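Local coordinates for protein transcriptional regulator, GntR family (Ralstonia eutropha, PDB 3IHU) that probably binds DNA and regulates transcription through an N-terminal winged helix-turn-helix region joined to a helical FCD domain, at residues R80-Q85 with H170-L175; H143-L148 with T163-I168; L40-L45 with R73-V78. All coordinates share one frame; numbering follows the deposited sequence.

Interaction 1: residues R80-Q85 with H170-L175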
loop_
_atom_site.group_PDB
_atom_site.type_symbol
_atom_site.label_atom_id
_atom_site.label_comp_id
_atom_site.label_asym_id
_atom_site.label_seq_id
_atom_site.Cartn_x
_atom_site.Cartn_y
_atom_site.Cartn_z
ATOM N N ARG A 80 1.619 -10.419 11.419
ATOM C CA ARG A 80 2.936 -10.052 11.979
ATOM C C ARG A 80 2.915 -8.642 12.604
ATOM O O ARG A 80 2.121 -7.794 12.209
ATOM C CB ARG A 80 4.016 -10.145 10.888
ATOM C CG ARG A 80 4.329 -11.605 10.529
ATOM C CD ARG A 80 5.585 -11.748 9.622
ATOM N NE ARG A 80 6.793 -11.390 10.349
ATOM C CZ ARG A 80 7.693 -10.505 9.936
ATOM N NH1 ARG A 80 7.567 -9.897 8.751
ATOM N NH2 ARG A 80 8.748 -10.247 10.696
ATOM N N ARG A 81 3.760 -8.439 13.605
ATOM C CA ARG A 81 4.182 -7.117 14.050
ATOM C C ARG A 81 5.642 -7.040 13.771
ATOM O O ARG A 81 6.336 -8.008 14.022
ATOM C CB ARG A 81 4.060 -6.961 15.569
ATOM C CG ARG A 81 2.684 -6.831 16.122
ATOM C CD ARG A 81 2.815 -6.387 17.614
ATOM N NE ARG A 81 1.500 -6.253 18.268
ATOM C CZ ARG A 81 0.887 -7.208 18.969
ATOM N NH1 ARG A 81 1.446 -8.398 19.147
ATOM N NH2 ARG A 81 -0.299 -6.976 19.509
ATOM N N LEU A 82 6.139 -5.885 13.355
ATOM C CA LEU A 82 7.535 -5.724 13.024
ATOM C C LEU A 82 8.298 -5.055 14.142
ATOM O O LEU A 82 7.840 -4.122 14.760
ATOM C CB LEU A 82 7.668 -4.878 11.744
ATOM C CG LEU A 82 6.842 -5.391 10.532
ATOM C CD1 LEU A 82 7.090 -4.551 9.281
ATOM C CD2 LEU A 82 7.160 -6.820 10.222
ATOM N N SER A 83 9.538 -5.480 14.330
ATOM C CA SER A 83 10.458 -4.700 15.103
ATOM C C SER A 83 10.804 -3.404 14.382
ATOM O O SER A 83 10.571 -3.242 13.196
ATOM C CB SER A 83 11.727 -5.504 15.349
ATOM O OG SER A 83 12.434 -5.678 14.131
ATOM N N LEU A 84 11.465 -2.505 15.094
ATOM C CA LEU A 84 11.863 -1.255 14.507
ATOM C C LEU A 84 12.812 -1.515 13.351
ATOM O O LEU A 84 12.631 -0.934 12.290
ATOM C CB LEU A 84 12.530 -0.305 15.527
ATOM C CG LEU A 84 12.932 1.091 14.980
ATOM C CD1 LEU A 84 11.792 1.772 14.218
ATOM C CD2 LEU A 84 13.417 2.006 16.136
ATOM N N GLN A 85 13.789 -2.392 13.542
ATOM C CA GLN A 85 14.782 -2.662 12.492
ATOM C C GLN A 85 14.061 -3.264 11.278
ATOM O O GLN A 85 14.418 -2.969 10.139
ATOM C CB GLN A 85 15.842 -3.655 12.965
ATOM C CG GLN A 85 16.918 -3.935 11.918
ATOM C CD GLN A 85 17.630 -2.660 11.523
ATOM O OE1 GLN A 85 18.163 -1.959 12.390
ATOM N NE2 GLN A 85 17.572 -2.303 10.227
ATOM N N HIS A 170 1.865 0.720 7.969
ATOM C CA HIS A 170 0.699 1.634 8.026
ATOM C C HIS A 170 -0.029 1.444 9.327
ATOM O O HIS A 170 -0.251 2.392 10.044
ATOM C CB HIS A 170 -0.247 1.374 6.860
ATOM C CG HIS A 170 -1.302 2.422 6.689
ATOM N ND1 HIS A 170 -2.374 2.555 7.558
ATOM C CD2 HIS A 170 -1.455 3.378 5.745
ATOM C CE1 HIS A 170 -3.136 3.561 7.160
ATOM N NE2 HIS A 170 -2.592 4.088 6.073
ATOM N N ALA A 171 -0.376 0.198 9.647
ATOM C CA ALA A 171 -1.167 -0.105 10.841
ATOM C C ALA A 171 -0.404 0.100 12.122
ATOM O O ALA A 171 -0.802 0.852 12.999
ATOM C CB ALA A 171 -1.703 -1.577 10.743
ATOM N N GLN A 172 0.743 -0.557 12.247
ATOM C CA GLN A 172 1.487 -0.546 13.490
ATOM C C GLN A 172 2.041 0.833 13.777
ATOM O O GLN A 172 2.217 1.175 14.910
ATOM C CB GLN A 172 2.648 -1.552 13.371
ATOM C CG GLN A 172 3.460 -1.793 14.593
ATOM C CD GLN A 172 4.549 -2.818 14.334
ATOM O OE1 GLN A 172 4.488 -3.589 13.375
ATOM N NE2 GLN A 172 5.527 -2.844 15.203
ATOM N N HIS A 173 2.353 1.626 12.751
ATOM C CA HIS A 173 2.935 2.945 13.000
ATOM C C HIS A 173 1.971 4.099 12.757
ATOM O O HIS A 173 2.408 5.263 12.674
ATOM C CB HIS A 173 4.255 3.098 12.268
ATOM C CG HIS A 173 5.304 2.201 12.813
ATOM N ND1 HIS A 173 6.025 2.507 13.946
ATOM C CD2 HIS A 173 5.710 0.974 12.426
ATOM C CE1 HIS A 173 6.844 1.510 14.220
ATOM N NE2 HIS A 173 6.657 0.555 13.329
ATOM N N ARG A 174 0.668 3.783 12.725
ATOM C CA ARG A 174 -0.379 4.812 12.777
ATOM C C ARG A 174 -0.152 5.880 11.687
ATOM O O ARG A 174 -0.081 7.068 11.990
ATOM C CB ARG A 174 -0.437 5.447 14.191
ATOM C CG ARG A 174 -1.049 4.529 15.294
ATOM C CD ARG A 174 -1.060 5.232 16.684
ATOM N N LEU A 175 0.034 5.433 10.441
ATOM C CA LEU A 175 0.151 6.337 9.304
ATOM C C LEU A 175 -1.159 7.162 9.035
ATOM O O LEU A 175 -1.120 8.216 8.386
ATOM C CB LEU A 175 0.614 5.592 8.047
ATOM C CG LEU A 175 2.150 5.460 7.902
ATOM C CD1 LEU A 175 2.851 4.935 9.107
ATOM C CD2 LEU A 175 2.584 4.659 6.646
HETATM O O HOH W 1 8.256 -1.464 14.451
#
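The side chain of Q172 runs fully extended, CG anti to the backbone N (chi1 -174°) and chi2 at 179°, and this carries its amide straight to the backbone of L82. The contact ties the linker that follows the winged helix-turn-helix wing to the FCD helical domain. The amide grips both polar backbone atoms of one residue, much as a neighbouring strand would. L82 N donates to Q172 OE1 at 2.8 Å, nearly straight at 171° and on a lone pair in the carbonyl plane. Q172 NE2 returns a bond to L82 O at 2.7 Å, also on a lone pair. The two bonds together fix the rotation of the amide. R81 adds its CA, 3.6 Å from Q172 OE1, and P36 also touches the side chains of R81 and Q172. The helix carrying Q172 ends here in a Schellman motif, with R174 at positive phi as the C-prime residue. On the other segment, S83 is the N-cap of helix 84-105. H173 follows Q172 and reaches the same carbonyl indirectly. Water 1 donates to L82 O at 2.7 Å and lies in the plane of the H173 ring, 2.8 Å from H173 NE2.

Interaction 2: residues H143-L148 with T163-I168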
loop_
_atom_site.group_PDB
_atom_site.type_symbol
_atom_site.label_atom_id
_atom_site.label_comp_id
_atom_site.label_asym_id
_atom_site.label_seq_id
_atom_site.Cartn_x
_atom_site.Cartn_y
_atom_site.Cartn_z
ATOM N N HIS A 143 -6.151 3.732 -5.454
ATOM C CA HIS A 143 -6.372 4.122 -6.827
ATOM C C HIS A 143 -5.221 4.928 -7.464
ATOM O O HIS A 143 -4.860 4.731 -8.633
ATOM C CB HIS A 143 -7.704 4.926 -6.920
ATOM C CG HIS A 143 -8.104 5.244 -8.311
ATOM N ND1 HIS A 143 -8.171 4.281 -9.300
ATOM C CD2 HIS A 143 -8.471 6.414 -8.897
ATOM C CE1 HIS A 143 -8.550 4.847 -10.434
ATOM N NE2 HIS A 143 -8.742 6.135 -10.216
ATOM N N PHE A 144 -4.666 5.845 -6.690
ATOM C CA PHE A 144 -3.516 6.627 -7.098
ATOM C C PHE A 144 -2.339 5.709 -7.464
ATOM O O PHE A 144 -1.779 5.809 -8.556
ATOM C CB PHE A 144 -3.126 7.512 -5.917
ATOM C CG PHE A 144 -1.950 8.368 -6.149
ATOM C CD1 PHE A 144 -1.956 9.301 -7.141
ATOM C CD2 PHE A 144 -0.835 8.265 -5.344
ATOM C CE1 PHE A 144 -0.874 10.135 -7.322
ATOM C CE2 PHE A 144 0.254 9.103 -5.521
ATOM C CZ PHE A 144 0.215 10.040 -6.522
ATOM N N TYR A 145 -2.023 4.777 -6.559
ATOM C CA TYR A 145 -0.913 3.835 -6.780
ATOM C C TYR A 145 -1.181 2.964 -7.973
ATOM O O TYR A 145 -0.294 2.758 -8.804
ATOM C CB TYR A 145 -0.666 2.975 -5.535
ATOM C CG TYR A 145 0.225 3.640 -4.523
ATOM C CD1 TYR A 145 -0.152 4.781 -3.862
ATOM C CD2 TYR A 145 1.469 3.080 -4.192
ATOM C CE1 TYR A 145 0.669 5.386 -2.943
ATOM C CE2 TYR A 145 2.299 3.693 -3.274
ATOM C CZ TYR A 145 1.898 4.825 -2.654
ATOM O OH TYR A 145 2.740 5.365 -1.759
ATOM N N ARG A 146 -2.397 2.429 -8.078
ATOM C CA ARG A 146 -2.717 1.600 -9.231
ATOM C C ARG A 146 -2.596 2.354 -10.572
ATOM O O ARG A 146 -2.089 1.823 -11.575
ATOM C CB ARG A 146 -4.114 0.965 -9.060
ATOM C CG ARG A 146 -4.711 0.321 -10.322
ATOM C CD ARG A 146 -3.807 -0.737 -10.992
ATOM N NE ARG A 146 -3.363 -1.779 -10.050
ATOM C CZ ARG A 146 -3.964 -2.954 -9.847
ATOM N NH1 ARG A 146 -5.065 -3.282 -10.504
ATOM N NH2 ARG A 146 -3.453 -3.809 -8.965
ATOM N N THR A 147 -3.012 3.613 -10.599
ATOM C CA THR A 147 -2.879 4.414 -11.825
ATOM C C THR A 147 -1.407 4.603 -12.146
ATOM O O THR A 147 -0.987 4.447 -13.307
ATOM C CB THR A 147 -3.613 5.762 -11.675
ATOM O OG1 THR A 147 -4.918 5.522 -11.132
ATOM C CG2 THR A 147 -3.758 6.450 -12.960
ATOM N N LEU A 148 -0.600 4.895 -11.125
ATOM C CA LEU A 148 0.822 5.022 -11.362
ATOM C C LEU A 148 1.350 3.727 -11.963
ATOM O O LEU A 148 2.193 3.751 -12.879
ATOM C CB LEU A 148 1.616 5.399 -10.105
ATOM C CG LEU A 148 1.374 6.792 -9.535
ATOM C CD1 LEU A 148 2.110 6.902 -8.179
ATOM C CD2 LEU A 148 1.778 7.905 -10.585
ATOM N N THR A 163 4.324 -4.937 -1.843
ATOM C CA THR A 163 5.324 -4.386 -0.934
ATOM C C THR A 163 5.222 -2.865 -0.796
ATOM O O THR A 163 5.423 -2.309 0.290
ATOM C CB THR A 163 6.752 -4.688 -1.400
ATOM O OG1 THR A 163 6.923 -6.114 -1.481
ATOM C CG2 THR A 163 7.789 -4.082 -0.384
ATOM N N ILE A 164 4.916 -2.205 -1.911
ATOM C CA ILE A 164 4.903 -0.744 -1.975
ATOM C C ILE A 164 3.958 -0.147 -0.956
ATOM O O ILE A 164 4.196 0.935 -0.435
ATOM C CB ILE A 164 4.540 -0.293 -3.416
ATOM C CG1 ILE A 164 5.768 -0.328 -4.301
ATOM C CG2 ILE A 164 3.988 1.085 -3.429
ATOM C CD1 ILE A 164 5.454 -0.401 -5.761
ATOM N N HIS A 165 2.902 -0.870 -0.640
ATOM C CA HIS A 165 1.807 -0.352 0.195
ATOM C C HIS A 165 2.122 -0.320 1.699
ATOM O O HIS A 165 1.514 0.467 2.439
ATOM C CB HIS A 165 0.542 -1.206 -0.048
ATOM C CG HIS A 165 0.027 -1.129 -1.445
ATOM N ND1 HIS A 165 -0.342 0.060 -2.032
ATOM C CD2 HIS A 165 -0.196 -2.091 -2.374
ATOM C CE1 HIS A 165 -0.782 -0.168 -3.257
ATOM N NE2 HIS A 165 -0.690 -1.465 -3.493
HETATM N N MSE A 166 3.030 -1.201 2.129
HETATM C CA MSE A 166 3.452 -1.306 3.537
HETATM C C MSE A 166 2.333 -1.409 4.552
HETATM O O MSE A 166 2.257 -0.625 5.485
HETATM C CB MSE A 166 4.320 -0.111 3.898
HETATM C CG MSE A 166 5.598 -0.111 3.227
HETATM SE SE MSE A 166 6.579 1.298 3.985
HETATM C CE MSE A 166 5.975 2.752 2.829
ATOM N N PRO A 167 1.455 -2.401 4.387
ATOM C CA PRO A 167 0.233 -2.496 5.215
ATOM C C PRO A 167 0.511 -2.650 6.693
ATOM O O PRO A 167 -0.130 -1.987 7.501
ATOM C CB PRO A 167 -0.508 -3.727 4.642
ATOM C CG PRO A 167 0.506 -4.430 3.738
ATOM C CD PRO A 167 1.497 -3.409 3.308
ATOM N N ILE A 168 1.488 -3.471 7.067
ATOM C CA ILE A 168 1.814 -3.610 8.484
ATOM C C ILE A 168 2.343 -2.313 9.071
ATOM O O ILE A 168 1.849 -1.885 10.103
ATOM C CB ILE A 168 2.829 -4.727 8.827
ATOM C CG1 ILE A 168 2.371 -6.057 8.282
ATOM C CG2 ILE A 168 2.952 -4.862 10.377
ATOM C CD1 ILE A 168 1.206 -6.575 9.019
HETATM O O HOH W 2 4.914 3.751 -0.959
#
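Two helices of the all-helical FCD domain meet here, close to the centre of the chain. Helix 134-152 supplies Y145. The end of helix 155-165 supplies I164 and H165, just before M166, at positive phi, interrupts the helical path and helix 167-172 begins. Y145 is the main bridge. Its CG lies anti to the carbonyl carbon (chi1 -85°), and the ring reaches across to the other helix. I164 has its CG2 methyl at the edge of the tyrosine ring, near CD2 and CE2, but the modelled approach is too close to be trusted in detail. H165 approaches differently. Its CE1 lies 3.9 Å from Y145 CB, and CB sits at the edge of the imidazole. The two rings are oblique, with planes at 45° and centroids 5.5 Å apart. The side chains of Y145 and H165 run antiparallel, each passing the other. No direct hydrogen bond joins the segments, but water 2 links them. It donates to I164 O at 3.0 Å and lies 2.8 Å from Y145 OH, in the plane of the ring. The tyrosine hydroxyl thus has a polar partner in a buried setting. Within helix 134-152, T147 OG1 donates to H143 O, one turn back, at 2.6 Å. T147 N reaches the same oxygen from the opposite face of its carbonyl plane. R141 serves both aromatic residues: it donates to H165 ND1 and makes a cation-pi contact with Y145. F161 packs edge-to-face on H165 and also touches Y145. Around this pair, L101 of helix 84-105 and Y186 of helix 179-195 touch Y145. In the conformer given, the selenomethionine M166 touches L91 and A94 of helix 84-105.

Interaction 3: residues L40-L45 with R73-V78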
loop_
_atom_site.group_PDB
_atom_site.type_symbol
_atom_site.label_atom_id
_atom_site.label_comp_id
_atom_site.label_asym_id
_atom_site.label_seq_id
_atom_site.Cartn_x
_atom_site.Cartn_y
_atom_site.Cartn_z
ATOM N N LEU A 40 -5.756 -15.139 13.289
ATOM C CA LEU A 40 -6.764 -15.436 12.296
ATOM C C LEU A 40 -7.139 -16.891 12.351
ATOM O O LEU A 40 -6.277 -17.755 12.389
ATOM C CB LEU A 40 -6.268 -15.073 10.916
ATOM C CG LEU A 40 -5.820 -13.643 10.736
ATOM C CD1 LEU A 40 -5.178 -13.444 9.343
ATOM C CD2 LEU A 40 -6.996 -12.707 11.015
ATOM N N VAL A 41 -8.439 -17.156 12.376
ATOM C CA VAL A 41 -8.984 -18.478 12.437
ATOM C C VAL A 41 -9.594 -18.806 11.049
ATOM O O VAL A 41 -10.436 -18.039 10.550
ATOM C CB VAL A 41 -10.074 -18.546 13.559
ATOM C CG1 VAL A 41 -10.740 -19.844 13.535
ATOM C CG2 VAL A 41 -9.425 -18.315 14.965
ATOM N N GLU A 42 -9.187 -19.930 10.439
ATOM C CA GLU A 42 -9.715 -20.359 9.120
ATOM C C GLU A 42 -11.257 -20.204 9.002
ATOM O O GLU A 42 -11.739 -19.591 8.075
ATOM C CB GLU A 42 -9.289 -21.812 8.790
ATOM C CG GLU A 42 -9.909 -22.417 7.521
ATOM C CD GLU A 42 -9.228 -23.725 7.052
ATOM O OE1 GLU A 42 -9.818 -24.790 7.320
ATOM O OE2 GLU A 42 -8.115 -23.667 6.429
ATOM N N THR A 43 -12.015 -20.730 9.955
ATOM C CA THR A 43 -13.457 -20.678 9.860
ATOM C C THR A 43 -14.023 -19.243 9.968
ATOM O O THR A 43 -15.060 -18.940 9.377
ATOM C CB THR A 43 -14.123 -21.545 10.943
ATOM O OG1 THR A 43 -13.637 -21.114 12.210
ATOM C CG2 THR A 43 -13.846 -23.041 10.752
ATOM N N ASP A 44 -13.369 -18.374 10.742
ATOM C CA ASP A 44 -13.752 -16.963 10.789
ATOM C C ASP A 44 -13.524 -16.315 9.430
ATOM O O ASP A 44 -14.338 -15.533 8.942
ATOM C CB ASP A 44 -12.901 -16.211 11.830
ATOM C CG ASP A 44 -13.304 -16.553 13.257
ATOM O OD1 ASP A 44 -14.314 -17.282 13.463
ATOM O OD2 ASP A 44 -12.584 -16.116 14.155
ATOM N N LEU A 45 -12.420 -16.640 8.792
ATOM C CA LEU A 45 -12.154 -16.065 7.487
ATOM C C LEU A 45 -13.112 -16.578 6.413
ATOM O O LEU A 45 -13.480 -15.812 5.521
ATOM C CB LEU A 45 -10.729 -16.344 7.064
ATOM C CG LEU A 45 -9.720 -15.651 7.974
ATOM C CD1 LEU A 45 -8.287 -16.036 7.513
ATOM C CD2 LEU A 45 -9.933 -14.146 7.931
ATOM N N ARG A 73 -0.339 -23.650 13.550
ATOM C CA ARG A 73 -0.964 -24.979 13.486
ATOM C C ARG A 73 -2.497 -24.856 13.391
ATOM O O ARG A 73 -3.093 -23.796 13.674
ATOM C CB ARG A 73 -0.572 -25.815 14.720
ATOM N N HIS A 74 -3.127 -25.958 13.001
ATOM C CA HIS A 74 -4.589 -26.054 12.935
ATOM C C HIS A 74 -5.180 -25.058 11.924
ATOM O O HIS A 74 -6.294 -24.593 12.108
ATOM C CB HIS A 74 -5.213 -25.900 14.337
ATOM C CG HIS A 74 -4.433 -26.591 15.418
ATOM N ND1 HIS A 74 -4.587 -27.935 15.713
ATOM C CD2 HIS A 74 -3.466 -26.129 16.253
ATOM C CE1 HIS A 74 -3.764 -28.261 16.696
ATOM N NE2 HIS A 74 -3.067 -27.186 17.035
ATOM N N ARG A 75 -4.420 -24.781 10.856
ATOM C CA ARG A 75 -4.883 -23.992 9.718
ATOM C C ARG A 75 -5.015 -22.498 10.014
ATOM O O ARG A 75 -5.740 -21.784 9.303
ATOM C CB ARG A 75 -6.240 -24.517 9.196
ATOM C CG ARG A 75 -6.286 -26.016 8.878
ATOM C CD ARG A 75 -5.311 -26.363 7.752
ATOM N NE ARG A 75 -5.511 -27.745 7.259
ATOM C CZ ARG A 75 -4.878 -28.278 6.210
ATOM N NH1 ARG A 75 -3.994 -27.567 5.521
ATOM N NH2 ARG A 75 -5.133 -29.529 5.839
ATOM N N GLY A 76 -4.317 -22.021 11.036
ATOM C CA GLY A 76 -4.468 -20.624 11.478
ATOM C C GLY A 76 -3.283 -19.757 11.095
ATOM O O GLY A 76 -2.408 -20.191 10.341
ATOM N N ALA A 77 -3.299 -18.496 11.551
ATOM C CA ALA A 77 -2.235 -17.551 11.205
ATOM C C ALA A 77 -2.245 -16.392 12.190
ATOM O O ALA A 77 -3.237 -16.185 12.891
ATOM C CB ALA A 77 -2.410 -17.047 9.782
ATOM N N VAL A 78 -1.145 -15.649 12.259
ATOM C CA VAL A 78 -1.081 -14.472 13.120
ATOM C C VAL A 78 -0.574 -13.358 12.233
ATOM O O VAL A 78 0.341 -13.541 11.469
ATOM C CB VAL A 78 -0.219 -14.724 14.443
ATOM C CG1 VAL A 78 -0.081 -13.465 15.278
ATOM C CG2 VAL A 78 -0.903 -15.745 15.291
HETATM O O HOH W 3 -7.962 -22.025 12.241
HETATM O O HOH W 4 -6.152 -21.765 6.849
#
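L40 and A77 form the close part of this contact, an antiparallel hydrogen-bonded pair with CA atoms 5.1 Å apart. L40 N donates to A77 O at 2.8 Å. The return bond from A77 N to L40 O is longer, 3.2 Å, and more bent, at 149°. Both side chains lie on the same face of the sheet. A77 packs there on L60 of helix 53-65. Beyond G76 the segments diverge and two waters bridge them. Water 3 accepts from E42 N and donates to H74 O. Water 4 joins E42 OE2, at 2.8 Å, to R75 O. The side chains of E42 and R75 run side by side, but E42 OE2 meets the aliphatic start of R75, 3.4 Å from CB. E42 is extended, with CG anti to the backbone N (chi1 173°). R75 bends at chi2 (-63°), and its NE stays 4.9 Å from E42 OE2. E42 OE2 instead forms a salt bridge to R57 NE, and OE1 one to R53 NH1, both of helix 53-65. R75 and H74 are exposed, in a type I' turn from R73 to G76. This turn is the tip of the wing, and the whole arrangement is that of the winged helix-turn-helix fold of GntR regulators, which probably binds DNA.

The three contacts run from the putative DNA-binding end into the helical domain. Interaction 3 lies in the winged helix-turn-helix region, with its centre about 24 Å from the centre of the chain. Its strand 77-79 leads directly into the linker of interaction 1, although the two centres are about 22 Å apart. Interaction 1 is where that linker meets the FCD domain, and interaction 2 lies deeper, about 16 Å away between centres. Helix 167-172 serves both. I168 touches the linker, its CD1 3.5 Å from R80 O and its CG2 3.9 Å from L82 CG. Interactions 2 and 3 do not touch; their nearest atoms are about 7 Å apart.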